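Local coordinates for peptide ABC transporter, peptide-binding protein (Thermus thermophilus, PDB 2D5W) that binds oligopeptides, a pentapeptide in this crystal, and probably hands them to an ABC transporter for uptake into the cell, at residues S257-V262 with G280-L285; R404-Y409 with G433-I438; N508-R513 with Q535-E540. One frame throughout, in Å; residues are numbered along the deposited sequence.

Contact 1 (S257-V262 with G280-L285)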
loop_
_atom_site.group_PDB
_atom_site.type_symbol
_atom_site.label_atom_id
_atom_site.label_comp_id
_atom_site.label_asym_id
_atom_site.label_seq_id
_atom_site.Cartn_x
_atom_site.Cartn_y
_atom_site.Cartn_z
ATOM N N SER A 257 -11.175 14.363 -14.918
ATOM C CA SER A 257 -12.578 14.538 -14.571
ATOM C C SER A 257 -12.692 14.781 -13.063
ATOM O O SER A 257 -13.537 15.557 -12.616
ATOM C CB SER A 257 -13.386 13.307 -14.981
ATOM O OG SER A 257 -13.368 13.157 -16.391
ATOM N N LEU A 258 -11.842 14.129 -12.273
ATOM C CA LEU A 258 -11.876 14.338 -10.829
ATOM C C LEU A 258 -11.433 15.771 -10.540
ATOM O O LEU A 258 -12.016 16.448 -9.697
ATOM C CB LEU A 258 -10.964 13.341 -10.107
ATOM C CG LEU A 258 -10.860 13.516 -8.585
ATOM C CD1 LEU A 258 -12.230 13.438 -7.929
ATOM C CD2 LEU A 258 -9.943 12.441 -8.029
ATOM N N LEU A 259 -10.403 16.234 -11.245
ATOM C CA LEU A 259 -9.915 17.598 -11.070
ATOM C C LEU A 259 -11.049 18.598 -11.324
ATOM O O LEU A 259 -11.242 19.547 -10.556
ATOM C CB LEU A 259 -8.756 17.875 -12.033
ATOM C CG LEU A 259 -8.214 19.312 -12.047
ATOM C CD1 LEU A 259 -7.696 19.684 -10.669
ATOM C CD2 LEU A 259 -7.109 19.433 -13.082
ATOM N N VAL A 260 -11.802 18.381 -12.397
ATOM C CA VAL A 260 -12.912 19.268 -12.724
ATOM C C VAL A 260 -13.939 19.269 -11.590
ATOM O O VAL A 260 -14.427 20.324 -11.186
ATOM C CB VAL A 260 -13.592 18.841 -14.053
ATOM C CG1 VAL A 260 -14.869 19.640 -14.278
ATOM C CG2 VAL A 260 -12.630 19.057 -15.219
ATOM N N ALA A 261 -14.258 18.089 -11.065
ATOM C CA ALA A 261 -15.223 17.998 -9.972
ATOM C C ALA A 261 -14.706 18.730 -8.729
ATOM O O ALA A 261 -15.456 19.437 -8.050
ATOM C CB ALA A 261 -15.510 16.532 -9.648
ATOM N N VAL A 262 -13.422 18.572 -8.433
ATOM C CA VAL A 262 -12.834 19.234 -7.272
ATOM C C VAL A 262 -12.884 20.755 -7.432
ATOM O O VAL A 262 -13.216 21.476 -6.488
ATOM C CB VAL A 262 -11.377 18.761 -7.047
ATOM C CG1 VAL A 262 -10.695 19.623 -5.990
ATOM C CG2 VAL A 262 -11.375 17.300 -6.604
ATOM N N GLY A 280 -2.386 19.290 -8.962
ATOM C CA GLY A 280 -2.474 20.113 -7.769
ATOM C C GLY A 280 -1.924 21.511 -7.966
ATOM O O GLY A 280 -2.294 22.433 -7.238
ATOM N N ARG A 281 -1.035 21.680 -8.939
ATOM C CA ARG A 281 -0.463 22.995 -9.198
ATOM C C ARG A 281 -0.897 23.567 -10.546
ATOM O O ARG A 281 -0.323 24.546 -11.025
ATOM C CB ARG A 281 1.069 22.937 -9.099
ATOM C CG ARG A 281 1.753 21.955 -10.035
ATOM C CD ARG A 281 3.110 21.520 -9.467
ATOM N NE ARG A 281 4.064 22.620 -9.330
ATOM C CZ ARG A 281 4.833 23.077 -10.314
ATOM N NH1 ARG A 281 5.669 24.086 -10.095
ATOM N NH2 ARG A 281 4.781 22.517 -11.516
ATOM N N SER A 282 -1.919 22.966 -11.150
ATOM C CA SER A 282 -2.421 23.442 -12.436
ATOM C C SER A 282 -3.165 24.758 -12.227
ATOM O O SER A 282 -3.823 24.956 -11.206
ATOM C CB SER A 282 -3.356 22.403 -13.071
ATOM O OG SER A 282 -4.570 22.267 -12.351
ATOM N N PRO A 283 -3.077 25.678 -13.197
ATOM C CA PRO A 283 -3.760 26.968 -13.066
ATOM C C PRO A 283 -5.277 26.899 -12.918
ATOM O O PRO A 283 -5.865 27.709 -12.199
ATOM C CB PRO A 283 -3.325 27.719 -14.327
ATOM C CG PRO A 283 -3.083 26.621 -15.312
ATOM C CD PRO A 283 -2.364 25.587 -14.483
ATOM N N GLN A 284 -5.918 25.943 -13.587
ATOM C CA GLN A 284 -7.369 25.829 -13.492
ATOM C C GLN A 284 -7.828 25.540 -12.066
ATOM O O GLN A 284 -8.968 25.841 -11.705
ATOM C CB GLN A 284 -7.910 24.758 -14.451
ATOM C CG GLN A 284 -7.288 23.385 -14.316
ATOM C CD GLN A 284 -6.137 23.170 -15.279
ATOM O OE1 GLN A 284 -5.217 23.984 -15.360
ATOM N NE2 GLN A 284 -6.181 22.062 -16.011
ATOM N N LEU A 285 -6.946 24.956 -11.259
ATOM C CA LEU A 285 -7.272 24.661 -9.865
ATOM C C LEU A 285 -6.796 25.799 -8.967
ATOM O O LEU A 285 -7.562 26.333 -8.167
ATOM C CB LEU A 285 -6.608 23.356 -9.412
ATOM C CG LEU A 285 -6.769 23.020 -7.923
ATOM C CD1 LEU A 285 -8.219 22.683 -7.612
ATOM C CD2 LEU A 285 -5.867 21.851 -7.568
#

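Contact 2 (R404-Y409 with G433-I438)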
loop_
_atom_site.group_PDB
_atom_site.type_symbol
_atom_site.label_atom_id
_atom_site.label_comp_id
_atom_site.label_asym_id
_atom_site.label_seq_id
_atom_site.Cartn_x
_atom_site.Cartn_y
_atom_site.Cartn_z
ATOM N N ARG A 404 9.996 -10.738 -31.140
ATOM C CA ARG A 404 10.063 -9.295 -31.343
ATOM C C ARG A 404 10.002 -8.597 -29.993
ATOM O O ARG A 404 9.301 -9.048 -29.085
ATOM C CB ARG A 404 8.888 -8.824 -32.199
ATOM C CG ARG A 404 8.893 -9.361 -33.610
ATOM C CD ARG A 404 7.674 -8.893 -34.388
ATOM N NE ARG A 404 7.559 -7.438 -34.438
ATOM C CZ ARG A 404 6.797 -6.715 -33.624
ATOM N NH1 ARG A 404 6.758 -5.396 -33.750
ATOM N NH2 ARG A 404 6.064 -7.306 -32.690
ATOM N N PHE A 405 10.723 -7.490 -29.861
ATOM C CA PHE A 405 10.719 -6.770 -28.600
ATOM C C PHE A 405 9.528 -5.828 -28.472
ATOM O O PHE A 405 9.655 -4.606 -28.588
ATOM C CB PHE A 405 12.033 -6.009 -28.403
ATOM C CG PHE A 405 12.420 -5.835 -26.954
ATOM C CD1 PHE A 405 13.703 -6.156 -26.523
ATOM C CD2 PHE A 405 11.499 -5.366 -26.019
ATOM C CE1 PHE A 405 14.065 -6.017 -25.182
ATOM C CE2 PHE A 405 11.853 -5.223 -24.675
ATOM C CZ PHE A 405 13.138 -5.550 -24.258
ATOM N N GLU A 406 8.362 -6.430 -28.270
ATOM C CA GLU A 406 7.125 -5.699 -28.032
ATOM C C GLU A 406 6.821 -6.113 -26.602
ATOM O O GLU A 406 6.590 -7.293 -26.325
ATOM C CB GLU A 406 6.005 -6.163 -28.959
ATOM C CG GLU A 406 4.679 -5.471 -28.683
ATOM C CD GLU A 406 3.553 -5.986 -29.554
ATOM O OE1 GLU A 406 3.660 -5.871 -30.793
ATOM O OE2 GLU A 406 2.565 -6.506 -28.999
ATOM N N ILE A 407 6.838 -5.145 -25.695
ATOM C CA ILE A 407 6.626 -5.429 -24.286
ATOM C C ILE A 407 5.324 -4.839 -23.760
ATOM O O ILE A 407 4.958 -3.713 -24.096
ATOM C CB ILE A 407 7.839 -4.896 -23.474
ATOM C CG1 ILE A 407 7.755 -5.345 -22.017
ATOM C CG2 ILE A 407 7.918 -3.376 -23.584
ATOM C CD1 ILE A 407 9.019 -5.064 -21.230
ATOM N N GLU A 408 4.618 -5.615 -22.945
ATOM C CA GLU A 408 3.366 -5.158 -22.360
ATOM C C GLU A 408 3.684 -4.064 -21.343
ATOM O O GLU A 408 4.677 -4.153 -20.623
ATOM C CB GLU A 408 2.648 -6.319 -21.664
ATOM C CG GLU A 408 1.280 -5.938 -21.109
ATOM C CD GLU A 408 0.607 -7.064 -20.343
ATOM O OE1 GLU A 408 -0.501 -7.475 -20.744
ATOM O OE2 GLU A 408 1.174 -7.533 -19.334
ATOM N N TYR A 409 2.848 -3.032 -21.293
ATOM C CA TYR A 409 3.041 -1.923 -20.358
ATOM C C TYR A 409 1.681 -1.639 -19.735
ATOM O O TYR A 409 0.788 -1.060 -20.366
ATOM C CB TYR A 409 3.580 -0.705 -21.118
ATOM C CG TYR A 409 4.138 0.443 -20.293
ATOM C CD1 TYR A 409 4.917 1.421 -20.908
ATOM C CD2 TYR A 409 3.858 0.588 -18.931
ATOM C CE1 TYR A 409 5.404 2.513 -20.204
ATOM C CE2 TYR A 409 4.343 1.693 -18.210
ATOM C CZ TYR A 409 5.115 2.649 -18.861
ATOM O OH TYR A 409 5.603 3.756 -18.198
ATOM N N GLY A 433 14.098 0.567 -30.921
ATOM C CA GLY A 433 13.502 -0.697 -31.311
ATOM C C GLY A 433 12.646 -1.446 -30.314
ATOM O O GLY A 433 12.390 -2.635 -30.501
ATOM N N ILE A 434 12.215 -0.783 -29.248
ATOM C CA ILE A 434 11.346 -1.443 -28.285
ATOM C C ILE A 434 9.941 -0.890 -28.477
ATOM O O ILE A 434 9.716 0.314 -28.366
ATOM C CB ILE A 434 11.811 -1.217 -26.826
ATOM C CG1 ILE A 434 13.119 -1.979 -26.575
ATOM C CG2 ILE A 434 10.725 -1.684 -25.851
ATOM C CD1 ILE A 434 13.677 -1.820 -25.169
ATOM N N ALA A 435 9.006 -1.779 -28.799
ATOM C CA ALA A 435 7.614 -1.398 -28.996
ATOM C C ALA A 435 6.882 -1.641 -27.689
ATOM O O ALA A 435 7.186 -2.590 -26.963
ATOM C CB ALA A 435 6.988 -2.225 -30.115
ATOM N N VAL A 436 5.920 -0.778 -27.393
ATOM C CA VAL A 436 5.143 -0.884 -26.170
ATOM C C VAL A 436 3.684 -1.193 -26.468
ATOM O O VAL A 436 3.049 -0.518 -27.281
ATOM C CB VAL A 436 5.215 0.431 -25.364
ATOM C CG1 VAL A 436 4.236 0.393 -24.202
ATOM C CG2 VAL A 436 6.629 0.646 -24.855
ATOM N N LYS A 437 3.159 -2.228 -25.821
ATOM C CA LYS A 437 1.761 -2.584 -25.994
ATOM C C LYS A 437 1.055 -2.162 -24.717
ATOM O O LYS A 437 1.211 -2.785 -23.666
ATOM C CB LYS A 437 1.592 -4.088 -26.210
ATOM C CG LYS A 437 0.140 -4.499 -26.429
ATOM C CD LYS A 437 0.007 -5.989 -26.693
ATOM C CE LYS A 437 -1.442 -6.378 -26.944
ATOM N NZ LYS A 437 -2.321 -6.050 -25.788
ATOM N N ILE A 438 0.295 -1.080 -24.812
ATOM C CA ILE A 438 -0.435 -0.548 -23.672
ATOM C C ILE A 438 -1.576 -1.474 -23.278
ATOM O O ILE A 438 -2.343 -1.925 -24.127
ATOM C CB ILE A 438 -1.027 0.841 -24.002
ATOM C CG1 ILE A 438 0.080 1.783 -24.483
ATOM C CG2 ILE A 438 -1.731 1.413 -22.780
ATOM C CD1 ILE A 438 1.163 2.043 -23.460
#

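Contact 3 (N508-R513 with Q535-E540)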
loop_
_atom_site.group_PDB
_atom_site.type_symbol
_atom_site.label_atom_id
_atom_site.label_comp_id
_atom_site.label_asym_id
_atom_site.label_seq_id
_atom_site.Cartn_x
_atom_site.Cartn_y
_atom_site.Cartn_z
ATOM N N ASN A 508 18.002 -12.485 -4.936
ATOM C CA ASN A 508 19.405 -12.136 -4.764
ATOM C C ASN A 508 19.698 -12.527 -3.327
ATOM O O ASN A 508 19.230 -11.882 -2.388
ATOM C CB ASN A 508 19.640 -10.641 -4.979
ATOM C CG ASN A 508 21.111 -10.271 -4.906
ATOM O OD1 ASN A 508 21.703 -10.236 -3.828
ATOM N ND2 ASN A 508 21.714 -10.007 -6.061
ATOM N N ASP A 509 20.456 -13.605 -3.158
ATOM C CA ASP A 509 20.755 -14.110 -1.827
ATOM C C ASP A 509 21.487 -13.136 -0.921
ATOM O O ASP A 509 21.242 -13.118 0.286
ATOM C CB ASP A 509 21.516 -15.436 -1.922
ATOM C CG ASP A 509 20.667 -16.545 -2.522
ATOM O OD1 ASP A 509 19.427 -16.395 -2.562
ATOM O OD2 ASP A 509 21.234 -17.574 -2.945
ATOM N N GLU A 510 22.375 -12.323 -1.485
ATOM C CA GLU A 510 23.100 -11.359 -0.670
ATOM C C GLU A 510 22.135 -10.284 -0.171
ATOM O O GLU A 510 22.215 -9.848 0.976
ATOM C CB GLU A 510 24.245 -10.730 -1.469
ATOM C CG GLU A 510 25.098 -9.763 -0.661
ATOM C CD GLU A 510 26.375 -9.367 -1.379
ATOM O OE1 GLU A 510 26.295 -8.874 -2.524
ATOM O OE2 GLU A 510 27.464 -9.549 -0.795
ATOM N N PHE A 511 21.217 -9.869 -1.038
ATOM C CA PHE A 511 20.218 -8.873 -0.666
ATOM C C PHE A 511 19.379 -9.435 0.488
ATOM O O PHE A 511 19.100 -8.736 1.464
ATOM C CB PHE A 511 19.310 -8.569 -1.860
ATOM C CG PHE A 511 18.252 -7.536 -1.575
ATOM C CD1 PHE A 511 18.495 -6.182 -1.794
ATOM C CD2 PHE A 511 17.010 -7.922 -1.087
ATOM C CE1 PHE A 511 17.513 -5.226 -1.531
ATOM C CE2 PHE A 511 16.022 -6.980 -0.819
ATOM C CZ PHE A 511 16.274 -5.629 -1.043
ATOM N N ASP A 512 18.981 -10.701 0.374
ATOM C CA ASP A 512 18.180 -11.330 1.422
ATOM C C ASP A 512 18.938 -11.390 2.742
ATOM O O ASP A 512 18.366 -11.161 3.806
ATOM C CB ASP A 512 17.759 -12.748 1.016
ATOM C CG ASP A 512 16.700 -12.759 -0.071
ATOM O OD1 ASP A 512 16.243 -11.669 -0.475
ATOM O OD2 ASP A 512 16.317 -13.856 -0.523
ATOM N N ARG A 513 20.229 -11.693 2.676
ATOM C CA ARG A 513 21.037 -11.778 3.885
ATOM C C ARG A 513 21.150 -10.424 4.577
ATOM O O ARG A 513 20.967 -10.315 5.791
ATOM C CB ARG A 513 22.435 -12.296 3.547
ATOM C CG ARG A 513 23.257 -12.686 4.760
ATOM C CD ARG A 513 24.637 -13.195 4.367
ATOM N NE ARG A 513 24.574 -14.279 3.389
ATOM C CZ ARG A 513 24.493 -14.100 2.073
ATOM N NH1 ARG A 513 24.434 -15.147 1.261
ATOM N NH2 ARG A 513 24.486 -12.875 1.566
ATOM N N GLN A 535 20.740 -1.560 -0.922
ATOM C CA GLN A 535 20.302 -0.673 -1.997
ATOM C C GLN A 535 21.329 -0.596 -3.128
ATOM O O GLN A 535 20.961 -0.432 -4.290
ATOM C CB GLN A 535 19.995 0.723 -1.444
ATOM C CG GLN A 535 18.728 0.760 -0.590
ATOM C CD GLN A 535 18.523 2.091 0.111
ATOM O OE1 GLN A 535 18.067 3.070 -0.484
ATOM N NE2 GLN A 535 18.875 2.135 1.391
ATOM N N GLU A 536 22.611 -0.719 -2.792
ATOM C CA GLU A 536 23.660 -0.691 -3.810
ATOM C C GLU A 536 23.486 -1.898 -4.734
ATOM O O GLU A 536 23.566 -1.774 -5.958
ATOM C CB GLU A 536 25.047 -0.732 -3.159
ATOM C CG GLU A 536 25.464 0.552 -2.451
ATOM C CD GLU A 536 26.007 1.613 -3.400
ATOM O OE1 GLU A 536 26.347 2.717 -2.924
ATOM O OE2 GLU A 536 26.102 1.349 -4.618
ATOM N N ILE A 537 23.250 -3.065 -4.144
ATOM C CA ILE A 537 23.049 -4.282 -4.921
ATOM C C ILE A 537 21.775 -4.154 -5.754
ATOM O O ILE A 537 21.753 -4.488 -6.938
ATOM C CB ILE A 537 22.931 -5.510 -3.994
ATOM C CG1 ILE A 537 24.277 -5.769 -3.313
ATOM C CG2 ILE A 537 22.482 -6.730 -4.786
ATOM C CD1 ILE A 537 24.220 -6.808 -2.214
ATOM N N TRP A 538 20.716 -3.654 -5.125
ATOM C CA TRP A 538 19.429 -3.465 -5.782
ATOM C C TRP A 538 19.583 -2.608 -7.042
ATOM O O TRP A 538 19.053 -2.944 -8.104
ATOM C CB TRP A 538 18.461 -2.786 -4.804
ATOM C CG TRP A 538 17.043 -2.654 -5.292
ATOM C CD1 TRP A 538 15.996 -3.485 -5.010
ATOM C CD2 TRP A 538 16.521 -1.625 -6.142
ATOM N NE1 TRP A 538 14.852 -3.037 -5.630
ATOM C CE2 TRP A 538 15.148 -1.898 -6.333
ATOM C CE3 TRP A 538 17.080 -0.497 -6.762
ATOM C CZ2 TRP A 538 14.323 -1.085 -7.121
ATOM C CZ3 TRP A 538 16.260 0.310 -7.544
ATOM C CH2 TRP A 538 14.897 0.011 -7.716
ATOM N N ALA A 539 20.321 -1.507 -6.925
ATOM C CA ALA A 539 20.517 -0.603 -8.052
ATOM C C ALA A 539 21.302 -1.231 -9.199
ATOM O O ALA A 539 21.075 -0.899 -10.361
ATOM C CB ALA A 539 21.198 0.679 -7.588
ATOM N N GLU A 540 22.226 -2.131 -8.887
ATOM C CA GLU A 540 22.991 -2.776 -9.947
ATOM C C GLU A 540 22.120 -3.752 -10.730
ATOM O O GLU A 540 22.260 -3.881 -11.946
ATOM C CB GLU A 540 24.194 -3.527 -9.369
ATOM C CG GLU A 540 24.898 -4.428 -10.387
ATOM C CD GLU A 540 25.378 -3.679 -11.625
ATOM O OE1 GLU A 540 25.605 -4.333 -12.665
ATOM O OE2 GLU A 540 25.537 -2.442 -11.564
#

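Contact 1 (S257-V262 with G280-L285)
Leu259 reaches out from helix 255-264 and sets its two methyl groups against the N-terminal turn of helix 283-286 and the N-cap residue before it. Its CG is anti to the backbone N (chi1 175°), and of the two branches beyond it CD1 goes to the inner side, meeting CB of Leu285 at 4.0 Å. The two leucine side chains cross obliquely, and one turn on Val262 adds a looser touch, its CG1 lying 4.3 Å from Leu285 CD1. This inner part is closed by hydrophobic neighbours: Val555 of strand 544-557 meets both Val262 and Leu285, and Ile295 of strand 293-308 also packs on Leu285.

On the outer side Leu259 CD2 meets mixed surroundings: Ser282 OG at 3.9 Å, and the NE2 (4.0 Å) and CG of Gln284. Gln284 is solvent-exposed, and its chain, bent at chi2 (-94°), crosses Leu259 at about a right angle. Ser282 is the N-cap residue of the short helix; its hydroxyl is hydrogen-bonded to Gln279 O.

The contact thus joins the helix between strands 246-251 and 269-270, which flank strand 7-12 in their sheet, to the turn leading into strand 293-308. With 178 Å² buried and no directional bond between the two segments, it probably owes its cohesion to van der Waals packing and to keeping water from Leu259 and Leu285.

Contact 2 (R404-Y409 with G433-I438)
Glu406-Tyr409 and Ala435-Ile438 pair as parallel strands, their axes 4.5 Å apart and inclined at 35°, through four alternating bonds: Ala435 N to Phe405 O, Ile407 N to Ala435 O, Lys437 N to Ile407 O and Tyr409 N to Lys437 O. The Ile434 side chain runs beside that of Phe405, pointing the same way, with CG1 over one face of the ring, 3.9 Å from its centroid and 13° off the normal, a CH-pi contact. An alanine at Phe405 would probably leave Ile434 without its aromatic cover and Trp386 without the ring it meets. Helix 416-431 links the strands in a beta-alpha-beta unit and lies against the face bearing Val436 and Tyr409 through Leu429 and Phe425. There Val436 CG1 presses on Tyr409 CB at 3.3 Å and stands at the ring edge; Tyr409 OH is hydrogen-bonded to Glu465. On the largely charged face of Glu406, Ala435, Glu408 and Lys437, Glu406 OE2 rests against Lys437 CD at 3.5 Å, yet Lys437 NZ, bent aside at chi4 (-60°), stays 5.9 Å from Glu406 OE2 and 5.5 Å from Glu408 OE1, so any attraction is probably long-range; Glu406 OE1 instead has a weak salt bridge to Arg404 NH2, and Glu408 OE1 bonds Asn439.

Contact 3 (N508-R513 with Q535-E540)
Phe511 and Ile537 mark the closest backbone approach, 6.9 Å between their CA atoms, of two helix segments that run nearly antiparallel, at 153° between directions with axes 9.7 Å apart. Ile537 carries most of the contact by splitting its branches between the N-cap residue Asn508 and Glu510 in the first turn: with CG1 anti to the carbonyl carbon (chi1 -68°), CG2 stands anti to the backbone N. CG2 lies against the amide of Asn508, 3.6 Å from ND2 and nearly as close to OD1. CD1 runs instead to Glu510, whose extended chain it crosses at about a right angle, touching CG at 3.5 Å. Asn508 is held in place from its own side: its OD1 accepts from Phe511 N at 2.9 Å, so the capping bond helps hold the amide that the isoleucine methyl packs on. Deeper in, Phe511 and Trp538 lie side by side and point the same way, with CE1 of Phe511 4.2 Å from CD1 of Trp538.

These two helices, 509-518 and 524-541, are consecutive in the chain and form an antiparallel hairpin. On the first, Asp512 accepts from the backbone N atoms of Tyr481 and Lys482; on the second, Glu540 makes salt bridges to Lys325 of helix 325-333 and to Lys368, and Trp538 packs on Pro543, just before strand 544-557.

How the contacts relate
The three contacts follow one another along the chain without overlap and are spatially separate. Contacts 2 and 3 lie closest, with centres 28 Å apart and nearest atoms about 15 Å apart; contacts 1 and 2 have centres 32 Å apart, and contacts 1 and 3 are 41 Å apart between centres. They are related through one mixed sheet: both strands of contact 2 belong to it, the turn of contact 1 leads into its strand 293-308, and helix 524-541 of contact 3 runs into strand 544-557, whose Val555 reaches contact 1. Contact 3 joins two helices, contact 1 a helix with a turn and the start of a short helix. Nothing in their geometry places them at the bound peptide.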